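Local coordinates for protein VP2 (Primate bocaparvovirus 1, PDB 7L0Y) that builds the T=1 icosahedral capsid of human bocavirus 1, sixty copies of its capsid proteins self-assembling into a shell about 26 nm across, at residues 133-138 / 424-429; 141-146 / 165-170; 247-252 / 260-265. All coordinates share one frame; numbering follows the deposited sequence.

Contact 1: 133-138 / 424-429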
# COMPACT_ATOMS: atom_id res chain seq x y z
N HIS A 133 35.57 88.71 18.31
CA HIS A 133 36.48 87.64 17.95
C HIS A 133 36.96 86.95 19.21
O HIS A 133 37.35 87.61 20.17
CB HIS A 133 37.65 88.21 17.16
CG HIS A 133 37.24 88.84 15.87
ND1 HIS A 133 37.09 88.12 14.71
CD2 HIS A 133 36.89 90.10 15.58
CE1 HIS A 133 36.70 88.93 13.74
NE2 HIS A 133 36.57 90.14 14.24
N ILE A 134 36.90 85.63 19.22
CA ILE A 134 37.33 84.83 20.35
C ILE A 134 38.08 83.63 19.81
O ILE A 134 37.60 82.95 18.91
CB ILE A 134 36.15 84.37 21.22
CG1 ILE A 134 35.43 85.56 21.83
CG2 ILE A 134 36.62 83.46 22.32
CD1 ILE A 134 34.12 85.23 22.44
N PHE A 135 39.27 83.38 20.34
CA PHE A 135 39.88 82.09 20.11
C PHE A 135 40.79 81.78 21.28
O PHE A 135 41.31 82.68 21.94
CB PHE A 135 40.66 82.04 18.80
CG PHE A 135 41.94 82.79 18.83
CD1 PHE A 135 43.13 82.12 19.02
CD2 PHE A 135 41.95 84.15 18.74
CE1 PHE A 135 44.30 82.80 19.07
CE2 PHE A 135 43.12 84.83 18.79
CZ PHE A 135 44.29 84.15 18.96
N CYS A 136 40.95 80.50 21.54
CA CYS A 136 41.90 79.99 22.51
C CYS A 136 43.15 79.58 21.76
O CYS A 136 43.06 78.97 20.69
CB CYS A 136 41.31 78.82 23.28
SG CYS A 136 42.33 78.10 24.58
N ASP A 137 44.30 79.91 22.31
CA ASP A 137 45.56 79.42 21.76
C ASP A 137 45.97 78.26 22.65
O ASP A 137 46.56 78.45 23.71
CB ASP A 137 46.59 80.54 21.77
CG ASP A 137 47.88 80.16 21.07
OD1 ASP A 137 47.93 79.10 20.41
OD2 ASP A 137 48.86 80.92 21.21
N GLY A 138 45.70 77.04 22.18
CA GLY A 138 45.99 75.87 22.98
C GLY A 138 47.27 75.21 22.54
O GLY A 138 47.89 74.45 23.28
N THR A 424 45.42 80.31 26.49
CA THR A 424 44.87 81.63 26.71
C THR A 424 43.72 81.89 25.74
O THR A 424 43.84 81.64 24.54
CB THR A 424 45.94 82.70 26.53
OG1 THR A 424 46.94 82.52 27.54
CG2 THR A 424 45.35 84.07 26.65
N ILE A 425 42.62 82.39 26.26
CA ILE A 425 41.51 82.83 25.43
C ILE A 425 41.72 84.30 25.11
O ILE A 425 41.76 85.14 26.00
CB ILE A 425 40.17 82.60 26.13
CG1 ILE A 425 39.97 81.12 26.40
CG2 ILE A 425 39.05 83.12 25.26
CD1 ILE A 425 38.87 80.85 27.36
N PHE A 426 41.88 84.60 23.83
CA PHE A 426 42.01 85.96 23.35
C PHE A 426 40.67 86.44 22.86
O PHE A 426 39.92 85.68 22.24
CB PHE A 426 43.04 86.05 22.24
CG PHE A 426 44.42 85.75 22.67
CD1 PHE A 426 45.20 86.73 23.25
CD2 PHE A 426 44.94 84.49 22.51
CE1 PHE A 426 46.47 86.45 23.64
CE2 PHE A 426 46.21 84.22 22.91
CZ PHE A 426 46.97 85.20 23.47
N ILE A 427 40.36 87.69 23.13
CA ILE A 427 39.11 88.28 22.71
C ILE A 427 39.36 89.71 22.29
O ILE A 427 40.08 90.45 22.98
CB ILE A 427 38.05 88.18 23.82
CG1 ILE A 427 36.74 88.84 23.41
CG2 ILE A 427 38.57 88.76 25.08
CD1 ILE A 427 35.65 88.63 24.40
N LYS A 428 38.82 90.10 21.15
CA LYS A 428 38.73 91.50 20.82
C LYS A 428 37.41 91.69 20.10
O LYS A 428 36.83 90.73 19.61
CB LYS A 428 39.87 92.00 19.93
CG LYS A 428 39.83 91.48 18.55
CD LYS A 428 40.95 92.05 17.73
CE LYS A 428 40.86 91.56 16.29
NZ LYS A 428 39.68 92.10 15.59
N MET A 429 36.95 92.92 20.05
CA MET A 429 35.78 93.21 19.25
C MET A 429 36.15 93.38 17.80
O MET A 429 37.25 93.84 17.47
CB MET A 429 35.09 94.44 19.77
CG MET A 429 34.42 94.21 21.07
SD MET A 429 33.87 95.79 21.58
CE MET A 429 35.46 96.47 22.02
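The pairing of 133-138 with 424-429, F135 beside F426 and I134 beside I427, joins two central antiparallel strands of the CHEF sheet of the parvovirus jelly roll. H133 with K428 and F135 with F426 are hydrogen-bonded pairs; F426 N gives to F135 O at 2.8 Å, and F135 N returns a bond to F426 O. I134 with I427 and C136 with I425 are non-hydrogen-bonded pairs, where CA-H groups approach carbonyl oxygens instead, as I134 CA does F426 O.

On one face I134 and I427 lie alongside each other, CG1 to CG1 at 3.9 Å, while the CG2 branches of I134 and I425 meet at 3.8 Å. Branched aliphatic residues suit a strand and fill an apolar interior, here closed by I107 of strand 95-118 and F218 of strand 215-232.

The other face is aromatic and polar. F135 has CG between its backbone N and carbonyl carbon (chi1 73°), which swings the ring toward the neighbouring strand, and its CZ reaches F426 CD2 at 3.6 Å. The ring planes are 25° apart but slid so far, centroids 5.3 Å from each other, that the rings barely overlap. D137 CB comes to the edge of the F426 ring, and T424 CG2, from the same strand as F426, lies over one face toward the rim. K428, partly exposed, runs beside H133, its NZ 3.4 Å from H133 CD2 and oblique to that ring; the long chain brings the ammonium to W71, its cation-pi partner. W20 of a neighbouring subunit meets the H133 ring nearly perpendicularly.

One face packed on the opposing sheet, the other, of F135 and F426, turned from it under W71, H207 and Y167, is the arrangement of a jelly-roll β-sandwich.

Contact 2: 141-146 / 165-170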
# COMPACT_ATOMS: atom_id res chain seq x y z
N ALA A 141 51.01 78.62 20.07
CA ALA A 141 51.64 79.06 18.84
C ALA A 141 51.99 80.53 18.85
O ALA A 141 52.72 81.00 17.98
CB ALA A 141 50.73 78.74 17.66
N TYR A 142 51.48 81.27 19.82
CA TYR A 142 51.74 82.68 19.98
C TYR A 142 52.42 82.93 21.31
O TYR A 142 52.37 82.09 22.21
CB TYR A 142 50.44 83.48 19.89
CG TYR A 142 49.80 83.44 18.54
CD1 TYR A 142 50.20 84.33 17.55
CD2 TYR A 142 48.81 82.53 18.23
CE1 TYR A 142 49.63 84.31 16.32
CE2 TYR A 142 48.23 82.51 17.00
CZ TYR A 142 48.64 83.40 16.04
OH TYR A 142 48.08 83.40 14.79
N PRO A 143 53.10 84.06 21.46
CA PRO A 143 53.68 84.40 22.76
C PRO A 143 52.63 84.35 23.86
O PRO A 143 51.48 84.71 23.65
CB PRO A 143 54.19 85.82 22.55
CG PRO A 143 54.45 85.90 21.11
CD PRO A 143 53.44 85.07 20.44
N ASN A 144 53.04 83.86 25.02
CA ASN A 144 52.11 83.75 26.13
C ASN A 144 51.57 85.12 26.51
O ASN A 144 52.30 86.11 26.55
CB ASN A 144 52.77 83.11 27.34
CG ASN A 144 53.97 83.88 27.81
OD1 ASN A 144 54.58 84.61 27.04
ND2 ASN A 144 54.27 83.78 29.09
N ALA A 145 50.27 85.17 26.78
CA ALA A 145 49.66 86.44 27.15
C ALA A 145 49.94 86.79 28.59
O ALA A 145 50.16 87.96 28.92
CB ALA A 145 48.15 86.38 26.90
N SER A 146 49.95 85.79 29.45
CA SER A 146 49.99 86.01 30.88
C SER A 146 51.30 85.50 31.45
O SER A 146 51.92 84.58 30.91
CB SER A 146 48.81 85.33 31.57
OG SER A 146 48.91 85.49 32.97
N PHE A 165 42.90 92.87 30.15
CA PHE A 165 44.08 93.66 29.85
C PHE A 165 44.49 93.46 28.41
O PHE A 165 44.17 92.44 27.81
CB PHE A 165 45.24 93.28 30.76
CG PHE A 165 45.22 93.97 32.08
CD1 PHE A 165 46.01 95.08 32.30
CD2 PHE A 165 44.42 93.51 33.10
CE1 PHE A 165 46.00 95.72 33.51
CE2 PHE A 165 44.41 94.15 34.33
CZ PHE A 165 45.20 95.25 34.53
N GLN A 166 45.18 94.45 27.85
CA GLN A 166 45.67 94.36 26.50
C GLN A 166 46.78 93.32 26.40
O GLN A 166 47.65 93.23 27.26
CB GLN A 166 46.20 95.70 26.05
CG GLN A 166 46.56 95.74 24.63
CD GLN A 166 47.01 97.09 24.21
OE1 GLN A 166 47.05 98.02 25.00
NE2 GLN A 166 47.32 97.23 22.94
N TYR A 167 46.74 92.55 25.33
CA TYR A 167 47.78 91.59 25.04
C TYR A 167 48.97 92.26 24.38
O TYR A 167 48.82 93.16 23.55
CB TYR A 167 47.23 90.47 24.16
CG TYR A 167 48.25 89.52 23.63
CD1 TYR A 167 48.98 88.71 24.47
CD2 TYR A 167 48.41 89.36 22.27
CE1 TYR A 167 49.89 87.82 23.98
CE2 TYR A 167 49.30 88.48 21.78
CZ TYR A 167 50.04 87.71 22.63
OH TYR A 167 50.94 86.81 22.12
N GLY A 168 50.15 91.82 24.76
CA GLY A 168 51.38 92.34 24.21
C GLY A 168 52.49 91.39 24.56
O GLY A 168 52.34 90.52 25.42
N TYR A 169 53.61 91.55 23.88
CA TYR A 169 54.72 90.63 24.06
C TYR A 169 56.00 91.32 23.65
O TYR A 169 56.00 92.31 22.91
CB TYR A 169 54.50 89.34 23.27
CG TYR A 169 54.37 89.54 21.78
CD1 TYR A 169 55.48 89.50 20.96
CD2 TYR A 169 53.13 89.76 21.20
CE1 TYR A 169 55.36 89.66 19.61
CE2 TYR A 169 53.00 89.93 19.86
CZ TYR A 169 54.12 89.89 19.06
OH TYR A 169 54.00 90.07 17.71
N ILE A 170 57.10 90.78 24.14
CA ILE A 170 58.44 91.31 23.88
C ILE A 170 59.00 90.56 22.68
O ILE A 170 59.25 89.35 22.78
CB ILE A 170 59.33 91.16 25.11
CG1 ILE A 170 58.76 91.99 26.26
CG2 ILE A 170 60.74 91.59 24.80
CD1 ILE A 170 59.36 91.67 27.60
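Y167 holds CG anti to its backbone N (chi1 171°), which sends its phenol across to the backbone of P143, whereas Y169 has CG between its backbone N and carbonyl carbon (chi1 60°), setting its ring face under P143 CG. The two tyrosines, separated by G168, meet P143 in different ways, one through a hydroxyl and the other through a ring face.

The hydroxyl of Y167 donates a hydrogen bond to P143 O, OH to O 2.7 Å. The donor is tilted out of the carbonyl plane, while P143 O itself lies at the edge of the Y167 ring. Tyrosine fits because a long, flat side chain can carry one polar atom into a buried place and use it on a loop carbonyl. The proline ring crosses this phenol at about a right angle, with P143 CB 3.4 Å from Y167 OH.

Strand 161-169 here receives the loop that follows strand 132-137, within the long E-F connection of the capsid jelly roll, and the touching parts, 142-145 and 167-169, run steeply across one another. The loop's start is tied back to the sheet by D137, whose carboxylate accepts bonds from A141 N and Y142 N.

Against Y169 the contact is CH-pi: P143 CG sits over one face, 3.9 Å from the ring centroid and 20° off the normal. P143 CB and Y169 CB also touch, at 3.6 Å. Proline suits both tyrosines, its rigid apolar ring giving CG to Y169 while its carbonyl accepts from Y167. Y169 OH bonds to F200 N, which holds the far end of that ring.

A145 fits by being small. Its CB lies 3.5 Å from Y167 CD1 and also packs on T424 and F426, and the Y167 and F426 rings meet edge to face.

Contact 3: 247-252 / 260-265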
# COMPACT_ATOMS: atom_id res chain seq x y z
N ARG A 247 77.07 52.02 64.39
CA ARG A 247 78.34 51.39 64.10
C ARG A 247 79.38 52.39 63.62
O ARG A 247 80.58 52.11 63.70
CB ARG A 247 78.15 50.31 63.04
CG ARG A 247 77.09 49.29 63.37
CD ARG A 247 76.91 48.40 62.17
NE ARG A 247 78.08 47.57 61.96
CZ ARG A 247 78.35 46.93 60.83
NH1 ARG A 247 79.43 46.18 60.74
NH2 ARG A 247 77.56 47.09 59.78
N ARG A 248 78.93 53.55 63.16
CA ARG A 248 79.77 54.49 62.44
C ARG A 248 80.85 55.11 63.32
O ARG A 248 80.64 55.34 64.51
CB ARG A 248 78.90 55.59 61.84
CG ARG A 248 77.97 55.10 60.77
CD ARG A 248 78.70 54.86 59.47
NE ARG A 248 79.18 56.13 58.95
CZ ARG A 248 78.44 56.96 58.22
NH1 ARG A 248 77.19 56.65 57.92
NH2 ARG A 248 78.96 58.10 57.79
N VAL A 249 82.00 55.38 62.71
CA VAL A 249 83.15 55.96 63.38
C VAL A 249 83.35 57.36 62.83
O VAL A 249 83.24 57.59 61.63
CB VAL A 249 84.42 55.12 63.16
CG1 VAL A 249 85.62 55.80 63.74
CG2 VAL A 249 84.26 53.78 63.77
N GLN A 250 83.67 58.30 63.72
CA GLN A 250 84.07 59.64 63.33
C GLN A 250 85.53 59.86 63.71
O GLN A 250 85.88 59.86 64.89
CB GLN A 250 83.17 60.69 63.98
CG GLN A 250 83.06 60.59 65.48
CD GLN A 250 82.14 61.61 66.05
OE1 GLN A 250 81.30 62.16 65.34
NE2 GLN A 250 82.27 61.87 67.33
N TYR A 251 86.38 60.00 62.70
CA TYR A 251 87.76 60.39 62.88
C TYR A 251 87.86 61.90 62.77
O TYR A 251 87.36 62.48 61.81
CB TYR A 251 88.67 59.74 61.84
CG TYR A 251 90.08 60.25 61.89
CD1 TYR A 251 90.97 59.79 62.84
CD2 TYR A 251 90.52 61.20 60.98
CE1 TYR A 251 92.26 60.25 62.88
CE2 TYR A 251 91.81 61.67 61.02
CZ TYR A 251 92.68 61.19 61.97
OH TYR A 251 93.97 61.65 62.02
N ILE A 252 88.49 62.53 63.75
CA ILE A 252 88.71 63.96 63.74
C ILE A 252 90.21 64.19 63.61
O ILE A 252 90.99 63.70 64.44
CB ILE A 252 88.15 64.63 65.00
CG1 ILE A 252 86.65 64.39 65.09
CG2 ILE A 252 88.41 66.11 64.97
CD1 ILE A 252 86.05 64.84 66.38
N ALA A 260 94.60 64.18 67.04
CA ALA A 260 93.66 63.46 66.20
C ALA A 260 93.00 62.34 66.98
O ALA A 260 93.66 61.53 67.62
CB ALA A 260 94.37 62.90 64.97
N SER A 261 91.67 62.31 66.94
CA SER A 261 90.90 61.34 67.70
C SER A 261 89.98 60.57 66.77
O SER A 261 89.55 61.08 65.73
CB SER A 261 90.08 62.02 68.80
OG SER A 261 89.13 62.91 68.25
N THR A 262 89.71 59.33 67.15
CA THR A 262 88.72 58.50 66.49
C THR A 262 87.82 57.91 67.56
O THR A 262 88.25 57.71 68.70
CB THR A 262 89.38 57.40 65.67
OG1 THR A 262 88.40 56.71 64.89
CG2 THR A 262 90.06 56.40 66.57
N GLY A 263 86.57 57.67 67.21
CA GLY A 263 85.63 57.14 68.18
C GLY A 263 84.29 56.90 67.53
O GLY A 263 84.06 57.22 66.37
N ARG A 264 83.39 56.32 68.33
CA ARG A 264 82.08 55.99 67.82
C ARG A 264 81.21 57.23 67.79
O ARG A 264 81.17 58.01 68.74
CB ARG A 264 81.45 54.91 68.70
CG ARG A 264 80.22 54.27 68.13
CD ARG A 264 79.68 53.25 69.09
NE ARG A 264 80.61 52.15 69.31
CZ ARG A 264 80.64 51.04 68.57
NH1 ARG A 264 79.80 50.88 67.57
NH2 ARG A 264 81.52 50.10 68.85
N ILE A 265 80.52 57.43 66.67
CA ILE A 265 79.59 58.54 66.54
C ILE A 265 78.52 58.42 67.62
O ILE A 265 78.03 57.32 67.91
CB ILE A 265 79.00 58.57 65.13
CG1 ILE A 265 80.09 58.95 64.13
CG2 ILE A 265 77.86 59.54 65.03
CD1 ILE A 265 79.70 58.85 62.71
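I252 and S261 pair through backbone bonds in both directions: I252 N gives to S261 O at 2.7 Å, nearly straight at 173°, and S261 N gives to I252 O. Further along, Q250 N binds G263 O at 2.9 Å, while the return bond from G263 N is longer and comes from above the Q250 carbonyl plane. I265 N closes the series on R248 O at 3.0 Å.

This is a β-hairpin of two weakly bonded antiparallel strands, set in the long G-H loop that parvovirus capsid proteins use to interlock with neighbouring subunits. Many of its residues reach another copy of the protein.

Apolar contacts gather at I265, whose CG1 lies 3.5 Å from Q250 CB and whose CD1 reaches R248 CB. Q250 has CG between its backbone N and carbonyl carbon (chi1 54°), which carries the aliphatic part of the chain obliquely across I265. The phenol end of Y251 lies against A260 CB, OH to CB 3.2 Å, obliquely to the ring, which presents its edge to T262 CB.

Polar ends turn to that neighbouring subunit. R248 and R264 form salt bridges with its D319 and E151, and Q250 OE1 bonds to its T293. Long arginines can span such an interface, and R264 NH1 is also held by T246 O of its own chain.

Overall arrangement
Contacts 1 and 2 adjoin, their centres 11 Å apart, and share the jelly-roll region: strand 132-137 leads into the loop of contact 2, and strand 161-169 is the next strand in the chain. Y167 and A145 of contact 2 pack on F426 and T424, covering part of the aromatic face of contact 1. Contact 3 lies far off, its centre 67 Å from that of contact 1, across the chain's centre. Along the chain, 133-138 comes first, then contact 2, contact 3, and 424-429 last. Contact 1 thus pairs strands far apart in sequence; between them come further core strands and the long loop whose hairpin sits among neighbouring subunits, consistent with capsid assembly.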